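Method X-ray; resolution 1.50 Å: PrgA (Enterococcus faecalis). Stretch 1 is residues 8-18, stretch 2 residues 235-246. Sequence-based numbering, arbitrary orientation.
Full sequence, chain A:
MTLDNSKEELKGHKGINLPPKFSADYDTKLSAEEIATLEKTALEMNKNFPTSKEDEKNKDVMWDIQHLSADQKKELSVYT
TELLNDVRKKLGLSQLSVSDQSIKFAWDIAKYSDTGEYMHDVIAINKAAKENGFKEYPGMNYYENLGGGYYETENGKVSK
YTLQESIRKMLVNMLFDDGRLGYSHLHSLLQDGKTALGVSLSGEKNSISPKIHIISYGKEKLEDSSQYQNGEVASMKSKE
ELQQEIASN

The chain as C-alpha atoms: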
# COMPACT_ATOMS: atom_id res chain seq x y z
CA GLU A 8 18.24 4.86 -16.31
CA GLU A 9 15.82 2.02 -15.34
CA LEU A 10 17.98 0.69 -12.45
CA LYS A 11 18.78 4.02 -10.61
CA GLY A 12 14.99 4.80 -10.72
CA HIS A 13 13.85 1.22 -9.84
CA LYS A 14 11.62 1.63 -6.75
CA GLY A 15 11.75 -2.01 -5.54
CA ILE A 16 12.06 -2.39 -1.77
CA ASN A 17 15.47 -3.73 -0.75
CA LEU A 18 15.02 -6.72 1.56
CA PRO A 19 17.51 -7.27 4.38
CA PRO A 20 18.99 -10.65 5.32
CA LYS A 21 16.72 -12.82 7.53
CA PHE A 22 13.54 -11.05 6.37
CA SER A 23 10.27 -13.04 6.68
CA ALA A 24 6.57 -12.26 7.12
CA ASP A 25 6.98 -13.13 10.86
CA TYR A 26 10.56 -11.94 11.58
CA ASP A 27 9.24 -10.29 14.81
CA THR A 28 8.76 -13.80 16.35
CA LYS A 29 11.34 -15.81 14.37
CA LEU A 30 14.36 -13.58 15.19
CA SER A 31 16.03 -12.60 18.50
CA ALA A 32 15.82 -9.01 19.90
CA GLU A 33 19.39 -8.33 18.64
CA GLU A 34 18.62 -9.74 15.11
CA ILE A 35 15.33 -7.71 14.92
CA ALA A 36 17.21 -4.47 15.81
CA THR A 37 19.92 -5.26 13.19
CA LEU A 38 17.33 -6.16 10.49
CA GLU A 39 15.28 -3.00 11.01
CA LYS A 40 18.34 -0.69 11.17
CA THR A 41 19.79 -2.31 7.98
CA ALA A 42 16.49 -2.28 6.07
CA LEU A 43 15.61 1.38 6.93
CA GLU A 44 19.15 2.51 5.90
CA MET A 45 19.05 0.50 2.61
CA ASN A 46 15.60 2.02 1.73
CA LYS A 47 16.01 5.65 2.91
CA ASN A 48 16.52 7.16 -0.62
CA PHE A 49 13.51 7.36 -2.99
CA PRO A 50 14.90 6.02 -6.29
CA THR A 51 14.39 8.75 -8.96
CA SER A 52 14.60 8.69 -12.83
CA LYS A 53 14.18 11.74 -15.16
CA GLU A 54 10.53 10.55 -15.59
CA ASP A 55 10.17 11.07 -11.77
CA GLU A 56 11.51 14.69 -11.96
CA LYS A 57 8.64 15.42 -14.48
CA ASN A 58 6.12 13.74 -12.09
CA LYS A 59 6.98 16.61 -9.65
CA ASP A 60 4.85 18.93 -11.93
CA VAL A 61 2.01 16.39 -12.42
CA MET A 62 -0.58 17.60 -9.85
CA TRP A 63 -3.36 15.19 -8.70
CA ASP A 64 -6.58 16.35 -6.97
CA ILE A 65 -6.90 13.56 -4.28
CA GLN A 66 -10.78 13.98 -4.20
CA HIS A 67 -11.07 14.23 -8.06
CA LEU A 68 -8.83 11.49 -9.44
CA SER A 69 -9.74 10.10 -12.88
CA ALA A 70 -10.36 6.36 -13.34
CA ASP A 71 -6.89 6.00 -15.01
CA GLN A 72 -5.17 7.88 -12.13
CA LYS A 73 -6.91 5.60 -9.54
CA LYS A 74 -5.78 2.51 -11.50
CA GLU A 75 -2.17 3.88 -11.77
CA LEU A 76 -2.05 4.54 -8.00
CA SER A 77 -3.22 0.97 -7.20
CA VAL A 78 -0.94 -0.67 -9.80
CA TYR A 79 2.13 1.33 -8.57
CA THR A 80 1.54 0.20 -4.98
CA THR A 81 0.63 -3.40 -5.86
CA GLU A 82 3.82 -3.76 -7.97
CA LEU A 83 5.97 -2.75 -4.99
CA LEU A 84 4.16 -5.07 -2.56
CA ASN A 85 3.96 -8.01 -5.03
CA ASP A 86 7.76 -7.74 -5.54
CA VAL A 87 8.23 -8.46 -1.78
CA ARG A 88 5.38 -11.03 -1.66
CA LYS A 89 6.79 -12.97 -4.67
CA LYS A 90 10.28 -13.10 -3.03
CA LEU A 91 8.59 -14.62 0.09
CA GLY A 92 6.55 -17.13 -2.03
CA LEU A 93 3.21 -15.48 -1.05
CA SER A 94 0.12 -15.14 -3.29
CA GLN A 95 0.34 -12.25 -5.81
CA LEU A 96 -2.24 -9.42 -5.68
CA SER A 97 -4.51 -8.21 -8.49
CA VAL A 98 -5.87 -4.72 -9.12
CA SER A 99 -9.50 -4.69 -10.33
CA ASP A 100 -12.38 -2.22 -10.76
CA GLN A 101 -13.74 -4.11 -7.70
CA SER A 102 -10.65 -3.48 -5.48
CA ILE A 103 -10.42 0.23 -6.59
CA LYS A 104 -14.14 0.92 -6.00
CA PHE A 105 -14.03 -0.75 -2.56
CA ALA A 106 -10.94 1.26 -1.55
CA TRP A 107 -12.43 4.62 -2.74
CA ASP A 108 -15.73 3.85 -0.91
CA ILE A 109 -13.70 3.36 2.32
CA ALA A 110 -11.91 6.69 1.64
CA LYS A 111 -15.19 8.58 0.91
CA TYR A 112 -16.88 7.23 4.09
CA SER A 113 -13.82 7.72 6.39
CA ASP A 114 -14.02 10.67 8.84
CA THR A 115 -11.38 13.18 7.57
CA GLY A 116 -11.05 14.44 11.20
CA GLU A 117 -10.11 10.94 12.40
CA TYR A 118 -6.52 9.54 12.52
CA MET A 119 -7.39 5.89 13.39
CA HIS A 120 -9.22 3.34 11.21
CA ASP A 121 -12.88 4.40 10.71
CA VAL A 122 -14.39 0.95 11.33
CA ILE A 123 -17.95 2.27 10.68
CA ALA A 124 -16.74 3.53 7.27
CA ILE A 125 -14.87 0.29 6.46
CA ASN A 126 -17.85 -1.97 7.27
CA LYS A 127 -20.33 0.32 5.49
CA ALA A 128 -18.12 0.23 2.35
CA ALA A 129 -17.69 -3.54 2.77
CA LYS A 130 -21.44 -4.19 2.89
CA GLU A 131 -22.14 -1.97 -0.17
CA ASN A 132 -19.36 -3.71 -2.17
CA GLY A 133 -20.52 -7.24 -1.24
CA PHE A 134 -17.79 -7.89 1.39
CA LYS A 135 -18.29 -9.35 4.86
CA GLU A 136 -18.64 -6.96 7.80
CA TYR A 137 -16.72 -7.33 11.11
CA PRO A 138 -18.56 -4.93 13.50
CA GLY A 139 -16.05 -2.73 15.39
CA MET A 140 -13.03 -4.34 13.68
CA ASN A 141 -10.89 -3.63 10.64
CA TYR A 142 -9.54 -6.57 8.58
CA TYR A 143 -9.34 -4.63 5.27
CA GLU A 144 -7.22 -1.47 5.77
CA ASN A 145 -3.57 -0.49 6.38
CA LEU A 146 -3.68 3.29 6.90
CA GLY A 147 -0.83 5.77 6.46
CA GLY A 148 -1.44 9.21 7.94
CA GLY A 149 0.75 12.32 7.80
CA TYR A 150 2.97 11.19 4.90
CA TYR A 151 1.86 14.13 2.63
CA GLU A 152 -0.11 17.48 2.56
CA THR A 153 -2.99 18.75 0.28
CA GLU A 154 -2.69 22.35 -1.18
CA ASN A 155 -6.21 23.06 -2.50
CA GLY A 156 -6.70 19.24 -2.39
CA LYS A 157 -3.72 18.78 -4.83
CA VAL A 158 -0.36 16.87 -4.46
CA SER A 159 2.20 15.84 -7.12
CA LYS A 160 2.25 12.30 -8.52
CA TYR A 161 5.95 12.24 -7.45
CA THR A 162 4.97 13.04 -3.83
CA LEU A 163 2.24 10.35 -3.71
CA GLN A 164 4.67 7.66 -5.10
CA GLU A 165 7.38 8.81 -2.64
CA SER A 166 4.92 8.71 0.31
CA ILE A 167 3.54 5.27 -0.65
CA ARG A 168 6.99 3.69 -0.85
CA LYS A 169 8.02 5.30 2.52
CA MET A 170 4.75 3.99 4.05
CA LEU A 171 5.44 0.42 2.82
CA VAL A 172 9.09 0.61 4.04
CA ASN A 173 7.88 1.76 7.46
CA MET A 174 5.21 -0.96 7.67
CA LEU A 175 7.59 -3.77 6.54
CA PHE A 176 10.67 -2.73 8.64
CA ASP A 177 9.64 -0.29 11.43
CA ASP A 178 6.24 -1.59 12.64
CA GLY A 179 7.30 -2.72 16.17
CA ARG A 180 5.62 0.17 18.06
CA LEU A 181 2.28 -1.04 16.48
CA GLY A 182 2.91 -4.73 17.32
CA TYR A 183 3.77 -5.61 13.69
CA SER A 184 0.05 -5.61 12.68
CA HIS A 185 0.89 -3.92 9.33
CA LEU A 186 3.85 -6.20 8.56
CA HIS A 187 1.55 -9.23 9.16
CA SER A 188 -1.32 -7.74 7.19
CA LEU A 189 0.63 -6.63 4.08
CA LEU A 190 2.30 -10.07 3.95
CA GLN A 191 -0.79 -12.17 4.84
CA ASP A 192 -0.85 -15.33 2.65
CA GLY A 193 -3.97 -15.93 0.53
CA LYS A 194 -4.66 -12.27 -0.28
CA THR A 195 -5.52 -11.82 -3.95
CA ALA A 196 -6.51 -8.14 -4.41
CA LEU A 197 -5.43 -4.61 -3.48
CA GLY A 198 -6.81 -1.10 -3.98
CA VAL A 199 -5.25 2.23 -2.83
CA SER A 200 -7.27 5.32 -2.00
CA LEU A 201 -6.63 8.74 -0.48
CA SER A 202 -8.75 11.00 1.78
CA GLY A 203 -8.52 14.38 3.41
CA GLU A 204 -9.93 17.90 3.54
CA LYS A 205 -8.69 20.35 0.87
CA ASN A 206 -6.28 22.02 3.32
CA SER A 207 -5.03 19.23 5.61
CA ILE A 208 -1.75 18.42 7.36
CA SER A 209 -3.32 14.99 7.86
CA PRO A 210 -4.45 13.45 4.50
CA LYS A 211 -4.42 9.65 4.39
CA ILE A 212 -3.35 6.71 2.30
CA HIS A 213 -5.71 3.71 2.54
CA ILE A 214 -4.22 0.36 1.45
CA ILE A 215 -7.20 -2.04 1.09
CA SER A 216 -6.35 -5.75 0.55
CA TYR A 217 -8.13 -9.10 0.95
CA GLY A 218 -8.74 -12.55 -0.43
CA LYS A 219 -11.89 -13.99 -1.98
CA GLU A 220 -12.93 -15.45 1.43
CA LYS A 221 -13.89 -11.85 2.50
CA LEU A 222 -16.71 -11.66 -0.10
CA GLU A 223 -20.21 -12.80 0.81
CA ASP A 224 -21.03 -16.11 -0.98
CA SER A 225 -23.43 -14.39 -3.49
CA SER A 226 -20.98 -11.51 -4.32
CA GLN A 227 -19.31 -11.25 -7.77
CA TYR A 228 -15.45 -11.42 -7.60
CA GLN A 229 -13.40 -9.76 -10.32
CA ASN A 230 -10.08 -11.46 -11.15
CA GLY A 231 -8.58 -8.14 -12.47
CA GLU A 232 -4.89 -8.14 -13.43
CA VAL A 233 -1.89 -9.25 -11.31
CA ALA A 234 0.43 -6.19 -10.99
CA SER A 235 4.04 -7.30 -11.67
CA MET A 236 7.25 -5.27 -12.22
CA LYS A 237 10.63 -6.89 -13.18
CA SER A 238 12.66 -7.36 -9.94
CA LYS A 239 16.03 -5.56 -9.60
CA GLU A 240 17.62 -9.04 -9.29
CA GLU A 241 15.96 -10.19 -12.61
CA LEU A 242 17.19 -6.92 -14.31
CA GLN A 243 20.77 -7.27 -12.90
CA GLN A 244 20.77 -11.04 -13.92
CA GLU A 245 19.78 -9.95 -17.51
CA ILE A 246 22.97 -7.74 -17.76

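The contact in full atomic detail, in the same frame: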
# COMPACT_ATOMS: atom_id res chain seq x y z
N GLU A 8 18.27 6.32 -15.98
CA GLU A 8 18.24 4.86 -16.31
C GLU A 8 17.25 4.10 -15.41
O GLU A 8 16.95 4.55 -14.27
CB GLU A 8 19.60 4.20 -16.14
CG GLU A 8 20.57 4.50 -17.25
CD GLU A 8 21.85 3.69 -17.16
OE1 GLU A 8 21.84 2.66 -16.44
OE2 GLU A 8 22.85 4.09 -17.80
N GLU A 9 16.83 2.94 -15.92
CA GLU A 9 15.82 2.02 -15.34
C GLU A 9 16.24 1.60 -13.92
O GLU A 9 15.37 1.52 -13.04
CB GLU A 9 15.64 0.83 -16.27
CG GLU A 9 14.61 -0.18 -15.81
CD GLU A 9 14.11 -1.10 -16.91
OE1 GLU A 9 14.44 -0.83 -18.08
OE2 GLU A 9 13.41 -2.08 -16.61
N LEU A 10 17.53 1.31 -13.72
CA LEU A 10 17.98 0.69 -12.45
C LEU A 10 18.09 1.77 -11.37
O LEU A 10 17.60 1.50 -10.29
CB LEU A 10 19.29 -0.09 -12.66
CG LEU A 10 19.10 -1.56 -13.03
CD1 LEU A 10 20.41 -2.19 -13.48
CD2 LEU A 10 18.51 -2.38 -11.88
N LYS A 11 18.65 2.95 -11.65
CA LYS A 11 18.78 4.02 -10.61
C LYS A 11 17.39 4.44 -10.11
O LYS A 11 17.28 4.79 -8.90
CB LYS A 11 19.58 5.23 -11.10
CG LYS A 11 18.86 6.17 -12.07
CD LYS A 11 19.76 7.26 -12.62
CE LYS A 11 20.88 6.73 -13.50
NZ LYS A 11 21.50 7.81 -14.31
N GLY A 12 16.39 4.38 -11.00
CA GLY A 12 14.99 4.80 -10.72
C GLY A 12 14.13 3.65 -10.22
O GLY A 12 12.97 3.89 -9.85
N HIS A 13 14.65 2.42 -10.19
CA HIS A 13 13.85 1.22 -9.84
C HIS A 13 13.45 1.36 -8.38
O HIS A 13 14.34 1.51 -7.54
CB HIS A 13 14.61 -0.10 -10.07
CG HIS A 13 13.76 -1.32 -10.01
ND1 HIS A 13 13.18 -1.74 -8.84
CD2 HIS A 13 13.40 -2.24 -10.94
CE1 HIS A 13 12.49 -2.87 -9.07
NE2 HIS A 13 12.63 -3.19 -10.35
N LYS A 14 12.15 1.28 -8.10
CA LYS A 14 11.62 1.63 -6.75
C LYS A 14 11.40 0.39 -5.88
O LYS A 14 10.87 0.53 -4.81
CB LYS A 14 10.35 2.45 -6.94
CG LYS A 14 10.66 3.89 -7.32
CD LYS A 14 9.54 4.60 -7.94
CE LYS A 14 9.92 5.93 -8.58
NZ LYS A 14 10.96 5.79 -9.62
N GLY A 15 11.89 -0.77 -6.31
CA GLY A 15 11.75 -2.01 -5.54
C GLY A 15 12.30 -1.83 -4.13
O GLY A 15 13.33 -1.13 -3.93
N ILE A 16 11.63 -2.44 -3.18
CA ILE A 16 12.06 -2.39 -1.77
C ILE A 16 13.22 -3.35 -1.58
O ILE A 16 13.13 -4.54 -1.99
CB ILE A 16 10.87 -2.66 -0.84
CG1 ILE A 16 9.83 -1.55 -1.04
CG2 ILE A 16 11.33 -2.71 0.61
CD1 ILE A 16 8.50 -1.93 -0.53
N ASN A 17 14.25 -2.88 -0.94
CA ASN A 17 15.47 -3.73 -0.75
C ASN A 17 15.31 -4.56 0.51
O ASN A 17 15.13 -3.97 1.60
CB ASN A 17 16.70 -2.84 -0.66
CG ASN A 17 16.88 -2.01 -1.91
OD1 ASN A 17 16.92 -2.58 -3.00
ND2 ASN A 17 16.92 -0.69 -1.76
N LEU A 18 15.30 -5.89 0.39
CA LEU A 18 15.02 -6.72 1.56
C LEU A 18 16.34 -6.99 2.26
O LEU A 18 17.36 -7.29 1.65
CB LEU A 18 14.33 -8.04 1.21
CG LEU A 18 13.01 -7.88 0.48
CD1 LEU A 18 12.37 -9.24 0.25
CD2 LEU A 18 12.07 -6.97 1.23
N SER A 235 2.69 -6.69 -11.75
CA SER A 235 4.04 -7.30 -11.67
C SER A 235 5.05 -6.38 -12.34
O SER A 235 4.83 -6.03 -13.50
CB SER A 235 4.01 -8.66 -12.32
OG SER A 235 5.30 -9.26 -12.25
N MET A 236 6.10 -6.01 -11.63
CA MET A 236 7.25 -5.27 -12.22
C MET A 236 8.44 -6.24 -12.26
O MET A 236 8.51 -7.11 -11.41
CB MET A 236 7.60 -4.04 -11.37
CG MET A 236 8.20 -4.40 -10.04
SD MET A 236 8.33 -3.10 -8.80
CE MET A 236 8.68 -1.68 -9.81
N LYS A 237 9.39 -6.05 -13.18
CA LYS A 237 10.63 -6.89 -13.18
C LYS A 237 11.39 -6.57 -11.90
O LYS A 237 11.42 -5.39 -11.54
CB LYS A 237 11.48 -6.63 -14.43
CG LYS A 237 11.27 -7.64 -15.55
CD LYS A 237 12.52 -8.45 -15.87
CE LYS A 237 12.28 -9.64 -16.77
NZ LYS A 237 12.38 -9.28 -18.21
N SER A 238 11.89 -7.57 -11.18
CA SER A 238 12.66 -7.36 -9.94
C SER A 238 14.02 -6.77 -10.31
O SER A 238 14.45 -6.95 -11.45
CB SER A 238 12.82 -8.61 -9.10
OG SER A 238 13.81 -9.49 -9.65
N LYS A 239 14.66 -6.07 -9.38
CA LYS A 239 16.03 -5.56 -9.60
C LYS A 239 16.96 -6.73 -9.90
O LYS A 239 17.84 -6.60 -10.80
CB LYS A 239 16.51 -4.82 -8.36
CG LYS A 239 16.08 -3.37 -8.32
CD LYS A 239 17.06 -2.53 -7.51
CE LYS A 239 16.55 -2.34 -6.12
NZ LYS A 239 17.34 -1.30 -5.45
N GLU A 240 16.77 -7.83 -9.18
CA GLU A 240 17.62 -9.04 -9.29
C GLU A 240 17.47 -9.67 -10.68
O GLU A 240 18.53 -10.01 -11.30
CB GLU A 240 17.29 -9.99 -8.13
CG GLU A 240 17.72 -9.46 -6.77
CD GLU A 240 16.77 -8.49 -6.09
OE1 GLU A 240 15.64 -8.33 -6.56
OE2 GLU A 240 17.17 -7.85 -5.09
N GLU A 241 16.24 -9.77 -11.21
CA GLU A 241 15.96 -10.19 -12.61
C GLU A 241 16.69 -9.26 -13.59
O GLU A 241 17.34 -9.79 -14.50
CB GLU A 241 14.46 -10.20 -12.94
CG GLU A 241 13.74 -11.45 -12.42
CD GLU A 241 12.28 -11.25 -12.04
OE1 GLU A 241 11.67 -10.22 -12.47
OE2 GLU A 241 11.74 -12.13 -11.29
N LEU A 242 16.59 -7.94 -13.41
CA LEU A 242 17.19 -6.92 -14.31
C LEU A 242 18.72 -7.01 -14.28
O LEU A 242 19.32 -6.97 -15.36
CB LEU A 242 16.78 -5.51 -13.90
CG LEU A 242 15.37 -5.08 -14.30
CD1 LEU A 242 15.24 -3.56 -14.16
CD2 LEU A 242 15.02 -5.53 -15.71
N GLN A 243 19.31 -7.07 -13.08
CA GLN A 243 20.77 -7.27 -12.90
C GLN A 243 21.17 -8.60 -13.56
O GLN A 243 22.16 -8.57 -14.29
CB GLN A 243 21.15 -7.16 -11.41
CG GLN A 243 21.04 -5.74 -10.87
CD GLN A 243 20.76 -5.60 -9.38
OE1 GLN A 243 20.47 -6.55 -8.66
NE2 GLN A 243 20.85 -4.37 -8.90
N GLN A 244 20.41 -9.69 -13.37
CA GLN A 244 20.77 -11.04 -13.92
C GLN A 244 20.61 -11.05 -15.46
O GLN A 244 21.22 -11.96 -16.10
CB GLN A 244 19.96 -12.20 -13.30
CG GLN A 244 20.17 -13.56 -13.98
CD GLN A 244 21.52 -14.21 -13.76
OE1 GLN A 244 22.22 -13.94 -12.78
NE2 GLN A 244 21.89 -15.11 -14.67
N GLU A 245 19.86 -10.11 -16.03
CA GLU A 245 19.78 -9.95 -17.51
C GLU A 245 21.12 -9.43 -18.02
O GLU A 245 21.65 -10.03 -18.99
CB GLU A 245 18.60 -9.06 -17.93
CG GLU A 245 17.40 -9.87 -18.39
CD GLU A 245 16.02 -9.24 -18.21
OE1 GLU A 245 15.95 -7.99 -18.09
OE2 GLU A 245 15.02 -10.00 -18.17
N ILE A 246 21.66 -8.37 -17.40
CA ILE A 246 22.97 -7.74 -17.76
C ILE A 246 24.11 -8.75 -17.52
O ILE A 246 24.76 -9.16 -18.49
CB ILE A 246 23.18 -6.44 -16.96
CG1 ILE A 246 22.22 -5.34 -17.43
CG2 ILE A 246 24.63 -6.01 -16.98
CD1 ILE A 246 21.84 -4.34 -16.35
O HOH W 1 17.12 1.41 -7.34
O HOH W 2 15.11 0.38 -5.19
O HOH W 3 16.95 -5.38 -3.85
O HOH W 4 15.78 -7.27 -2.11

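Three residues carry this contact: Lys239, His13 and Leu10, joining segments more than 220 positions apart in sequence. His13, buried, works through both ring nitrogens. His13 NE2 donates to Lys237 O at 2.8 Å, almost linearly at 176°, so the ring reads a backbone carbonyl just before the helix begins. The second nitrogen, His13 ND1, accepts from Gly15 N at 3.0 Å within its own loop, which, with the NE2 bond, holds the ring at both nitrogens and assigns the proton to NE2. A side chain at Gly15 would not fit: an ideal CB would lie 2.9 Å from His13 CE1.

Lys239 spends its length as well as its charge. Lys239 CG sits over the ring face, 3.5 Å from the centroid of His13, and the chain then runs on past Gly15 until Lys239 NZ donates to Asn17 OD1 at 2.8 Å. Water 2 accepts from the same NZ and also touches His13 O and Gly15 O, tying the ammonium to the loop backbone.

Leu10 adds apolar packing. Its CB points sideways, but the branches reach across: Leu10 CD2 lies 4.1 Å from Leu242 CB in the helix, and Leu10 CD1 3.9 Å from Ile246 CD1. The helix start is itself secured, Ser238 OG capping Glu241 N at 2.9 Å.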